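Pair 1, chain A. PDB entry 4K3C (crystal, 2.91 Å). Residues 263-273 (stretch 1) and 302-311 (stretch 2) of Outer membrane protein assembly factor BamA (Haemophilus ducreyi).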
# COMPACT_ATOMS: atom_id res chain seq x y z
N TYR A 263 1.92 9.54 -7.42
CA TYR A 263 1.20 9.09 -8.60
C TYR A 263 0.49 10.27 -9.25
O TYR A 263 0.16 11.27 -8.59
CB TYR A 263 0.26 7.95 -8.27
CG TYR A 263 -0.82 8.36 -7.30
CD1 TYR A 263 -1.96 9.02 -7.74
CD2 TYR A 263 -0.71 8.09 -5.96
CE1 TYR A 263 -2.95 9.40 -6.88
CE2 TYR A 263 -1.70 8.48 -5.08
CZ TYR A 263 -2.83 9.13 -5.55
OH TYR A 263 -3.83 9.53 -4.69
N LEU A 264 0.31 10.17 -10.57
CA LEU A 264 -0.50 11.10 -11.34
C LEU A 264 -1.49 10.27 -12.15
O LEU A 264 -1.10 9.27 -12.76
CB LEU A 264 0.36 11.90 -12.30
CG LEU A 264 0.91 13.28 -11.93
CD1 LEU A 264 1.58 13.93 -13.16
CD2 LEU A 264 -0.17 14.20 -11.33
N GLY A 265 -2.75 10.66 -12.18
CA GLY A 265 -3.73 9.94 -12.98
C GLY A 265 -4.71 10.85 -13.69
O GLY A 265 -4.98 11.96 -13.23
N LEU A 266 -5.21 10.39 -14.83
CA LEU A 266 -6.33 10.99 -15.52
C LEU A 266 -7.42 9.93 -15.55
O LEU A 266 -7.13 8.73 -15.69
CB LEU A 266 -5.97 11.29 -16.96
CG LEU A 266 -4.84 12.30 -17.16
CD1 LEU A 266 -4.25 12.20 -18.57
CD2 LEU A 266 -5.37 13.71 -16.87
N GLY A 267 -8.67 10.36 -15.43
CA GLY A 267 -9.78 9.43 -15.54
C GLY A 267 -11.07 10.05 -16.03
O GLY A 267 -11.38 11.21 -15.74
N TYR A 268 -11.83 9.27 -16.77
CA TYR A 268 -13.16 9.69 -17.16
C TYR A 268 -14.15 8.82 -16.41
O TYR A 268 -13.94 7.62 -16.25
CB TYR A 268 -13.34 9.54 -18.66
CG TYR A 268 -14.70 9.97 -19.15
CD1 TYR A 268 -15.75 9.07 -19.21
CD2 TYR A 268 -14.93 11.28 -19.56
CE1 TYR A 268 -17.00 9.46 -19.66
CE2 TYR A 268 -16.16 11.68 -20.04
CZ TYR A 268 -17.20 10.77 -20.08
OH TYR A 268 -18.44 11.16 -20.52
N THR A 269 -15.22 9.42 -15.92
CA THR A 269 -16.20 8.70 -15.12
C THR A 269 -17.62 9.26 -15.31
O THR A 269 -17.84 10.47 -15.29
CB THR A 269 -15.87 8.71 -13.59
OG1 THR A 269 -16.29 9.96 -13.03
CG2 THR A 269 -14.37 8.50 -13.30
N HIS A 270 -18.58 8.37 -15.44
CA HIS A 270 -19.94 8.75 -15.71
C HIS A 270 -20.81 8.21 -14.57
O HIS A 270 -20.80 7.02 -14.31
CB HIS A 270 -20.33 8.15 -17.04
CG HIS A 270 -21.77 8.27 -17.38
ND1 HIS A 270 -22.46 7.29 -18.06
CD2 HIS A 270 -22.65 9.28 -17.18
CE1 HIS A 270 -23.71 7.67 -18.24
NE2 HIS A 270 -23.85 8.88 -17.72
N ASP A 271 -21.52 9.11 -13.89
CA ASP A 271 -22.36 8.80 -12.73
C ASP A 271 -23.81 9.02 -13.08
O ASP A 271 -24.15 10.03 -13.70
CB ASP A 271 -22.06 9.74 -11.55
CG ASP A 271 -20.63 9.67 -11.07
OD1 ASP A 271 -20.28 8.74 -10.29
OD2 ASP A 271 -19.86 10.58 -11.46
N LYS A 272 -24.68 8.11 -12.66
CA LYS A 272 -26.10 8.23 -12.93
C LYS A 272 -26.83 8.00 -11.62
O LYS A 272 -26.59 6.99 -10.95
CB LYS A 272 -26.53 7.20 -13.99
CG LYS A 272 -27.95 7.37 -14.51
CD LYS A 272 -28.37 6.25 -15.48
CE LYS A 272 -27.47 6.17 -16.72
NZ LYS A 272 -26.23 5.35 -16.49
N LEU A 273 -27.68 8.95 -11.23
CA LEU A 273 -28.38 8.84 -9.95
C LEU A 273 -29.90 8.78 -10.11
O LEU A 273 -30.49 9.55 -10.86
CB LEU A 273 -27.96 9.96 -8.99
CG LEU A 273 -26.56 9.79 -8.38
CD1 LEU A 273 -25.44 10.23 -9.33
CD2 LEU A 273 -26.44 10.49 -7.02
N ARG A 302 -33.91 12.19 -12.81
CA ARG A 302 -32.56 11.65 -12.67
C ARG A 302 -31.41 12.53 -13.18
O ARG A 302 -31.57 13.34 -14.09
CB ARG A 302 -32.50 10.24 -13.27
CG ARG A 302 -33.58 9.31 -12.72
CD ARG A 302 -33.35 7.85 -13.11
NE ARG A 302 -33.43 7.62 -14.55
CZ ARG A 302 -33.49 6.42 -15.12
NH1 ARG A 302 -33.55 6.30 -16.44
NH2 ARG A 302 -33.48 5.33 -14.35
N ILE A 303 -30.26 12.35 -12.54
CA ILE A 303 -29.11 13.23 -12.61
C ILE A 303 -27.98 12.44 -13.25
O ILE A 303 -27.81 11.27 -12.93
CB ILE A 303 -28.70 13.60 -11.16
CG1 ILE A 303 -29.87 14.28 -10.44
CG2 ILE A 303 -27.45 14.45 -11.13
CD1 ILE A 303 -29.73 14.32 -8.93
N GLN A 304 -27.21 13.06 -14.14
CA GLN A 304 -26.10 12.37 -14.84
C GLN A 304 -24.93 13.34 -15.01
O GLN A 304 -25.14 14.54 -14.98
CB GLN A 304 -26.51 11.91 -16.25
CG GLN A 304 -27.65 10.91 -16.35
CD GLN A 304 -27.64 10.15 -17.69
OE1 GLN A 304 -26.59 9.98 -18.28
NE2 GLN A 304 -28.82 9.71 -18.15
N SER A 305 -23.73 12.81 -15.22
CA SER A 305 -22.59 13.65 -15.53
C SER A 305 -21.32 12.88 -15.92
O SER A 305 -21.22 11.68 -15.68
CB SER A 305 -22.27 14.57 -14.33
OG SER A 305 -22.23 13.85 -13.10
N ALA A 306 -20.37 13.59 -16.53
CA ALA A 306 -18.93 13.25 -16.47
C ALA A 306 -18.21 14.53 -16.80
O ALA A 306 -18.82 15.34 -17.50
CB ALA A 306 -18.61 12.25 -17.48
N ASP A 307 -16.99 14.83 -16.35
CA ASP A 307 -16.09 14.25 -15.33
C ASP A 307 -14.79 13.57 -15.80
O ASP A 307 -14.56 12.39 -15.58
CB ASP A 307 -16.75 13.59 -14.12
CG ASP A 307 -17.23 14.61 -13.12
OD1 ASP A 307 -17.79 15.62 -13.57
OD2 ASP A 307 -17.05 14.41 -11.89
N PHE A 308 -13.97 14.39 -16.45
CA PHE A 308 -12.55 14.13 -16.62
C PHE A 308 -11.86 14.65 -15.36
O PHE A 308 -11.92 15.83 -15.06
CB PHE A 308 -12.02 14.94 -17.79
CG PHE A 308 -12.00 14.21 -19.07
CD1 PHE A 308 -13.13 14.15 -19.88
CD2 PHE A 308 -10.83 13.60 -19.51
CE1 PHE A 308 -13.10 13.48 -21.09
CE2 PHE A 308 -10.80 12.91 -20.72
CZ PHE A 308 -11.94 12.86 -21.51
N ASP A 309 -11.18 13.78 -14.63
CA ASP A 309 -10.53 14.21 -13.41
C ASP A 309 -9.01 14.07 -13.49
O ASP A 309 -8.50 13.21 -14.22
CB ASP A 309 -11.05 13.41 -12.22
CG ASP A 309 -10.75 11.94 -12.36
OD1 ASP A 309 -9.62 11.53 -12.01
OD2 ASP A 309 -11.64 11.20 -12.85
N LEU A 310 -8.31 14.93 -12.74
CA LEU A 310 -6.86 14.81 -12.55
C LEU A 310 -6.55 14.38 -11.13
O LEU A 310 -7.21 14.83 -10.18
CB LEU A 310 -6.17 16.13 -12.85
CG LEU A 310 -4.67 16.18 -12.56
CD1 LEU A 310 -3.93 15.17 -13.39
CD2 LEU A 310 -4.17 17.58 -12.83
N SER A 311 -5.56 13.50 -10.97
CA SER A 311 -5.27 12.93 -9.66
C SER A 311 -3.79 12.87 -9.37
O SER A 311 -3.00 12.48 -10.24
CB SER A 311 -5.87 11.54 -9.53
OG SER A 311 -7.27 11.64 -9.49

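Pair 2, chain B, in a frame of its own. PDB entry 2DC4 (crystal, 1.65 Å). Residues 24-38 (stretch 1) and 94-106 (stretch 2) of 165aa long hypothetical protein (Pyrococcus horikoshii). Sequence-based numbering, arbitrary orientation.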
# COMPACT_ATOMS: atom_id res chain seq x y z
N LYS B 24 -28.76 9.61 8.90
CA LYS B 24 -27.84 10.74 9.02
C LYS B 24 -26.89 10.85 7.83
O LYS B 24 -26.14 9.91 7.54
CB LYS B 24 -27.05 10.60 10.32
CG LYS B 24 -25.93 11.60 10.52
CD LYS B 24 -25.38 11.51 11.95
CE LYS B 24 -24.87 10.11 12.30
NZ LYS B 24 -23.44 9.89 11.91
N PHE B 25 -26.91 11.99 7.15
CA PHE B 25 -26.03 12.20 6.00
C PHE B 25 -24.60 12.37 6.48
O PHE B 25 -24.31 13.26 7.30
CB PHE B 25 -26.46 13.43 5.21
CG PHE B 25 -25.58 13.73 4.03
CD1 PHE B 25 -25.50 12.84 2.97
CD2 PHE B 25 -24.83 14.90 3.98
CE1 PHE B 25 -24.67 13.10 1.87
CE2 PHE B 25 -24.00 15.18 2.89
CZ PHE B 25 -23.93 14.28 1.84
N PHE B 26 -23.71 11.53 5.99
CA PHE B 26 -22.30 11.58 6.37
C PHE B 26 -21.48 12.42 5.41
O PHE B 26 -20.64 13.23 5.84
CB PHE B 26 -21.73 10.16 6.44
CG PHE B 26 -20.26 10.12 6.70
CD1 PHE B 26 -19.77 10.40 7.97
CD2 PHE B 26 -19.37 9.86 5.67
CE1 PHE B 26 -18.39 10.41 8.21
CE2 PHE B 26 -17.99 9.87 5.90
CZ PHE B 26 -17.50 10.15 7.17
N GLY B 27 -21.69 12.20 4.12
CA GLY B 27 -20.96 12.95 3.11
C GLY B 27 -21.00 12.30 1.74
O GLY B 27 -21.56 11.21 1.57
N ILE B 28 -20.42 12.99 0.76
CA ILE B 28 -20.36 12.50 -0.62
C ILE B 28 -18.91 12.20 -0.95
O ILE B 28 -18.02 12.97 -0.59
CB ILE B 28 -20.87 13.56 -1.62
CG1 ILE B 28 -22.36 13.84 -1.37
CG2 ILE B 28 -20.65 13.08 -3.05
CD1 ILE B 28 -22.89 15.01 -2.18
N GLU B 29 -18.66 11.07 -1.60
CA GLU B 29 -17.31 10.69 -2.00
C GLU B 29 -17.25 10.46 -3.50
O GLU B 29 -18.01 9.65 -4.04
CB GLU B 29 -16.85 9.42 -1.28
CG GLU B 29 -16.64 9.58 0.23
CD GLU B 29 -16.10 8.33 0.91
OE1 GLU B 29 -16.05 7.27 0.26
OE2 GLU B 29 -15.74 8.41 2.10
N GLU B 30 -16.38 11.19 -4.19
CA GLU B 30 -16.21 11.03 -5.63
C GLU B 30 -15.06 10.04 -5.74
O GLU B 30 -13.89 10.39 -5.53
CB GLU B 30 -15.85 12.36 -6.28
CG GLU B 30 -16.94 13.42 -6.09
CD GLU B 30 -16.65 14.70 -6.83
OE1 GLU B 30 -16.50 14.65 -8.07
OE2 GLU B 30 -16.58 15.77 -6.18
N GLN B 31 -15.39 8.79 -6.06
CA GLN B 31 -14.41 7.72 -6.12
C GLN B 31 -14.01 7.24 -7.50
O GLN B 31 -14.80 7.23 -8.44
CB GLN B 31 -14.93 6.52 -5.33
CG GLN B 31 -15.64 6.87 -4.02
CD GLN B 31 -16.18 5.65 -3.31
OE1 GLN B 31 -16.64 4.71 -3.96
NE2 GLN B 31 -16.13 5.66 -1.98
N GLU B 32 -12.75 6.82 -7.60
CA GLU B 32 -12.21 6.26 -8.83
C GLU B 32 -11.43 5.03 -8.40
O GLU B 32 -10.43 5.15 -7.68
CB GLU B 32 -11.27 7.26 -9.52
CG GLU B 32 -10.71 6.76 -10.84
CD GLU B 32 -9.82 7.77 -11.55
OE1 GLU B 32 -10.24 8.95 -11.66
OE2 GLU B 32 -8.72 7.39 -11.99
N ASP B 33 -11.90 3.86 -8.80
CA ASP B 33 -11.26 2.60 -8.45
C ASP B 33 -10.61 1.92 -9.63
O ASP B 33 -11.25 1.71 -10.66
CB ASP B 33 -12.28 1.60 -7.87
CG ASP B 33 -13.02 2.14 -6.67
OD1 ASP B 33 -12.48 3.04 -6.00
OD2 ASP B 33 -14.13 1.64 -6.40
N VAL B 34 -9.34 1.56 -9.48
CA VAL B 34 -8.64 0.84 -10.54
C VAL B 34 -8.52 -0.60 -10.06
O VAL B 34 -7.83 -0.90 -9.07
CB VAL B 34 -7.23 1.44 -10.80
CG1 VAL B 34 -6.47 0.56 -11.78
CG2 VAL B 34 -7.37 2.84 -11.35
N TYR B 35 -9.22 -1.50 -10.74
CA TYR B 35 -9.21 -2.92 -10.37
C TYR B 35 -8.14 -3.72 -11.08
O TYR B 35 -7.80 -3.45 -12.23
CB TYR B 35 -10.56 -3.56 -10.68
CG TYR B 35 -11.65 -3.24 -9.69
CD1 TYR B 35 -12.32 -2.02 -9.72
CD2 TYR B 35 -12.02 -4.17 -8.71
CE1 TYR B 35 -13.33 -1.73 -8.82
CE2 TYR B 35 -13.03 -3.89 -7.80
CZ TYR B 35 -13.68 -2.67 -7.86
OH TYR B 35 -14.68 -2.39 -6.95
N PHE B 36 -7.61 -4.71 -10.37
CA PHE B 36 -6.59 -5.60 -10.89
C PHE B 36 -7.14 -7.02 -10.87
O PHE B 36 -7.68 -7.46 -9.87
CB PHE B 36 -5.32 -5.50 -10.04
CG PHE B 36 -4.56 -4.23 -10.27
CD1 PHE B 36 -3.69 -4.12 -11.34
CD2 PHE B 36 -4.75 -3.13 -9.44
CE1 PHE B 36 -3.01 -2.93 -11.60
CE2 PHE B 36 -4.08 -1.94 -9.68
CZ PHE B 36 -3.21 -1.83 -10.76
N GLU B 37 -6.99 -7.72 -11.99
CA GLU B 37 -7.51 -9.07 -12.11
C GLU B 37 -6.83 -10.12 -11.23
O GLU B 37 -5.62 -10.34 -11.30
CB GLU B 37 -7.46 -9.51 -13.58
CG GLU B 37 -7.95 -10.93 -13.81
CD GLU B 37 -8.29 -11.19 -15.27
OE1 GLU B 37 -7.50 -10.79 -16.15
OE2 GLU B 37 -9.34 -11.81 -15.53
N LEU B 38 -7.64 -10.77 -10.40
CA LEU B 38 -7.18 -11.82 -9.51
C LEU B 38 -8.02 -13.04 -9.80
O LEU B 38 -9.09 -12.93 -10.41
CB LEU B 38 -7.39 -11.43 -8.05
CG LEU B 38 -6.57 -10.27 -7.47
CD1 LEU B 38 -6.90 -10.13 -5.99
CD2 LEU B 38 -5.09 -10.55 -7.66
N VAL B 94 -4.65 -4.62 -15.25
CA VAL B 94 -5.79 -3.77 -14.93
C VAL B 94 -7.05 -4.40 -15.50
O VAL B 94 -7.14 -4.67 -16.70
CB VAL B 94 -5.63 -2.34 -15.50
CG1 VAL B 94 -6.91 -1.55 -15.27
CG2 VAL B 94 -4.46 -1.64 -14.84
N GLN B 95 -8.02 -4.62 -14.62
CA GLN B 95 -9.29 -5.24 -14.97
C GLN B 95 -10.29 -4.20 -15.47
O GLN B 95 -11.15 -4.49 -16.31
CB GLN B 95 -9.82 -5.96 -13.73
CG GLN B 95 -11.07 -6.78 -13.91
CD GLN B 95 -11.44 -7.52 -12.64
OE1 GLN B 95 -11.59 -6.91 -11.58
NE2 GLN B 95 -11.57 -8.83 -12.73
N GLY B 96 -10.17 -2.98 -14.95
CA GLY B 96 -11.07 -1.91 -15.35
C GLY B 96 -11.04 -0.78 -14.35
O GLY B 96 -10.34 -0.86 -13.34
N VAL B 97 -11.80 0.27 -14.62
CA VAL B 97 -11.86 1.42 -13.73
C VAL B 97 -13.30 1.78 -13.44
O VAL B 97 -14.08 2.02 -14.36
CB VAL B 97 -11.16 2.64 -14.35
CG1 VAL B 97 -11.26 3.84 -13.40
CG2 VAL B 97 -9.71 2.32 -14.67
N VAL B 98 -13.66 1.81 -12.16
CA VAL B 98 -15.01 2.16 -11.76
C VAL B 98 -15.01 3.56 -11.18
O VAL B 98 -14.26 3.85 -10.24
CB VAL B 98 -15.58 1.19 -10.70
CG1 VAL B 98 -16.98 1.65 -10.27
CG2 VAL B 98 -15.63 -0.23 -11.25
N LYS B 99 -15.85 4.43 -11.72
CA LYS B 99 -15.95 5.80 -11.24
C LYS B 99 -17.36 6.03 -10.74
O LYS B 99 -18.33 5.74 -11.44
CB LYS B 99 -15.63 6.79 -12.36
CG LYS B 99 -14.21 6.67 -12.90
CD LYS B 99 -13.94 7.69 -13.99
CE LYS B 99 -14.05 9.12 -13.47
NZ LYS B 99 -13.07 9.39 -12.37
N LYS B 100 -17.48 6.55 -9.53
CA LYS B 100 -18.81 6.79 -8.99
C LYS B 100 -18.85 7.94 -8.01
O LYS B 100 -17.82 8.36 -7.48
CB LYS B 100 -19.31 5.52 -8.29
CG LYS B 100 -18.67 5.30 -6.92
CD LYS B 100 -19.31 4.14 -6.18
CE LYS B 100 -18.66 2.80 -6.53
NZ LYS B 100 -17.31 2.67 -5.90
N ARG B 101 -20.05 8.45 -7.77
CA ARG B 101 -20.26 9.51 -6.81
C ARG B 101 -21.13 8.82 -5.76
O ARG B 101 -22.24 8.38 -6.05
CB ARG B 101 -21.00 10.68 -7.44
CG ARG B 101 -20.86 11.98 -6.68
CD ARG B 101 -20.73 13.16 -7.65
NE ARG B 101 -20.32 14.38 -6.98
CZ ARG B 101 -21.12 15.15 -6.25
NH1 ARG B 101 -22.40 14.83 -6.10
NH2 ARG B 101 -20.65 16.25 -5.68
N ARG B 102 -20.61 8.72 -4.53
CA ARG B 102 -21.32 8.03 -3.46
C ARG B 102 -21.85 8.93 -2.35
O ARG B 102 -21.12 9.76 -1.79
CB ARG B 102 -20.40 6.97 -2.85
CG ARG B 102 -20.96 6.25 -1.63
CD ARG B 102 -19.98 5.20 -1.12
NE ARG B 102 -19.88 4.06 -2.03
CZ ARG B 102 -19.02 3.05 -1.89
NH1 ARG B 102 -18.18 3.02 -0.87
NH2 ARG B 102 -19.02 2.06 -2.77
N TRP B 103 -23.14 8.77 -2.05
CA TRP B 103 -23.82 9.50 -0.98
C TRP B 103 -23.89 8.52 0.18
O TRP B 103 -24.47 7.44 0.05
CB TRP B 103 -25.24 9.87 -1.41
CG TRP B 103 -25.35 11.17 -2.13
CD1 TRP B 103 -25.81 12.34 -1.62
CD2 TRP B 103 -24.99 11.43 -3.48
NE1 TRP B 103 -25.77 13.32 -2.58
CE2 TRP B 103 -25.27 12.79 -3.73
CE3 TRP B 103 -24.46 10.65 -4.52
CZ2 TRP B 103 -25.04 13.39 -4.97
CZ3 TRP B 103 -24.23 11.24 -5.76
CH2 TRP B 103 -24.52 12.60 -5.97
N ILE B 104 -23.29 8.88 1.31
CA ILE B 104 -23.26 8.00 2.47
C ILE B 104 -24.19 8.50 3.57
O ILE B 104 -24.15 9.67 3.94
CB ILE B 104 -21.82 7.90 3.05
CG1 ILE B 104 -20.85 7.44 1.96
CG2 ILE B 104 -21.80 6.92 4.24
CD1 ILE B 104 -19.38 7.48 2.37
N TYR B 105 -25.05 7.61 4.06
CA TYR B 105 -25.98 7.91 5.15
C TYR B 105 -25.81 6.82 6.20
O TYR B 105 -25.48 5.69 5.87
CB TYR B 105 -27.43 7.90 4.66
CG TYR B 105 -27.77 8.98 3.68
CD1 TYR B 105 -28.35 10.17 4.11
CD2 TYR B 105 -27.54 8.81 2.32
CE1 TYR B 105 -28.71 11.18 3.19
CE2 TYR B 105 -27.88 9.79 1.40
CZ TYR B 105 -28.47 10.97 1.84
OH TYR B 105 -28.84 11.91 0.92
N LYS B 106 -26.05 7.15 7.46
CA LYS B 106 -25.91 6.18 8.54
C LYS B 106 -27.15 6.13 9.41
O LYS B 106 -27.78 7.15 9.69
CB LYS B 106 -24.69 6.52 9.40
CG LYS B 106 -23.37 6.53 8.63
CD LYS B 106 -22.57 5.26 8.86
CE LYS B 106 -21.95 5.24 10.25
NZ LYS B 106 -21.16 4.00 10.51
O HOH W 1 -17.36 4.76 1.19
O HOH W 2 -15.89 -0.06 -6.94
O HOH W 3 -15.43 3.90 -7.46
O HOH W 4 -10.23 -7.29 -9.06
O HOH W 5 -10.39 -9.87 -10.05

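The sharpest difference between these two antiparallel ladders lies at their centre, where pair 1 breaks its pairing and pair 2 does not. In pair 1 the peptide bond before Asp A307 is cis, and strand geometry lapses at Ala A306 and Asp A307; Thr A269 N still donates to Asp A307 O (3.1 Å), but no bond returns to Thr A269 O, which instead lies 2.9 Å from Ala A306 CB. At the matching positions of pair 2 the ladder is complete: Gln B31 N reaches Lys B100 O at 2.8 Å, and Lys B100 N reaches Gln B31 O at 3.0 Å.

Around this point the backbones nevertheless agree, superposing to 0.6 Å over 14 central residues. Reciprocal hydrogen bonds join Gly A267 to Asp A309 and Asp A271 to Ser A305, just as they join the equivalent Glu B29 to Arg B102 and Asp B33 to Val B98. The principle is that such a ladder fixes where side chains start, not what they do.

The face carrying Tyr A268 and Phe A308 shows this well. Tyr A268 turns its ring edge toward the face of Phe A308, with centroids 5.1 Å apart and planes at 73°. The matched residues, Glu B30 and Arg B101, form instead a long salt bridge, OE1 of Glu B30 lying 4.0 Å from NE of Arg B101. Two residues along, on the same face, Leu A266 CD2 meets Leu A310 CD1 at 4.0 Å, whereas Ile B28 lays CG1 over the face of the five-membered ring of Trp B103, 3.7 Å from its centroid. Both solutions are apolar, but the indole offers a flat surface to the isoleucine.

On the other face, Gly A267 leaves room for Asp A309, whose OD2 comes within 2.9 Å of Gly A267 O; both are acceptors, so this proximity is no hydrogen bond. Pair 2 has Glu B29 and Arg B102 here, and water 1 links them, donating to Glu B29 OE1 (3.0 Å) and accepting from Arg B102 NH1 (2.8 Å).

Asp A271 and Asp B33 have side-chain centres only 0.6 Å apart, yet different surroundings. Asp A271 OD2 stays 4.4 Å from Ser A305 OG. Asp B33 OD2 forms a salt bridge with Lys B100 NZ at 3.4 Å, its direct hydrogen bond weak, while Lys B100 NZ also donates to Gln B31 OE1 at 2.9 Å. Waters 2 and 3 each bridge the lysine and aspartate, water 3 through a weak hydrogen bond to Asp B33 OD2, so a loose direct contact becomes a hydrated polar cluster.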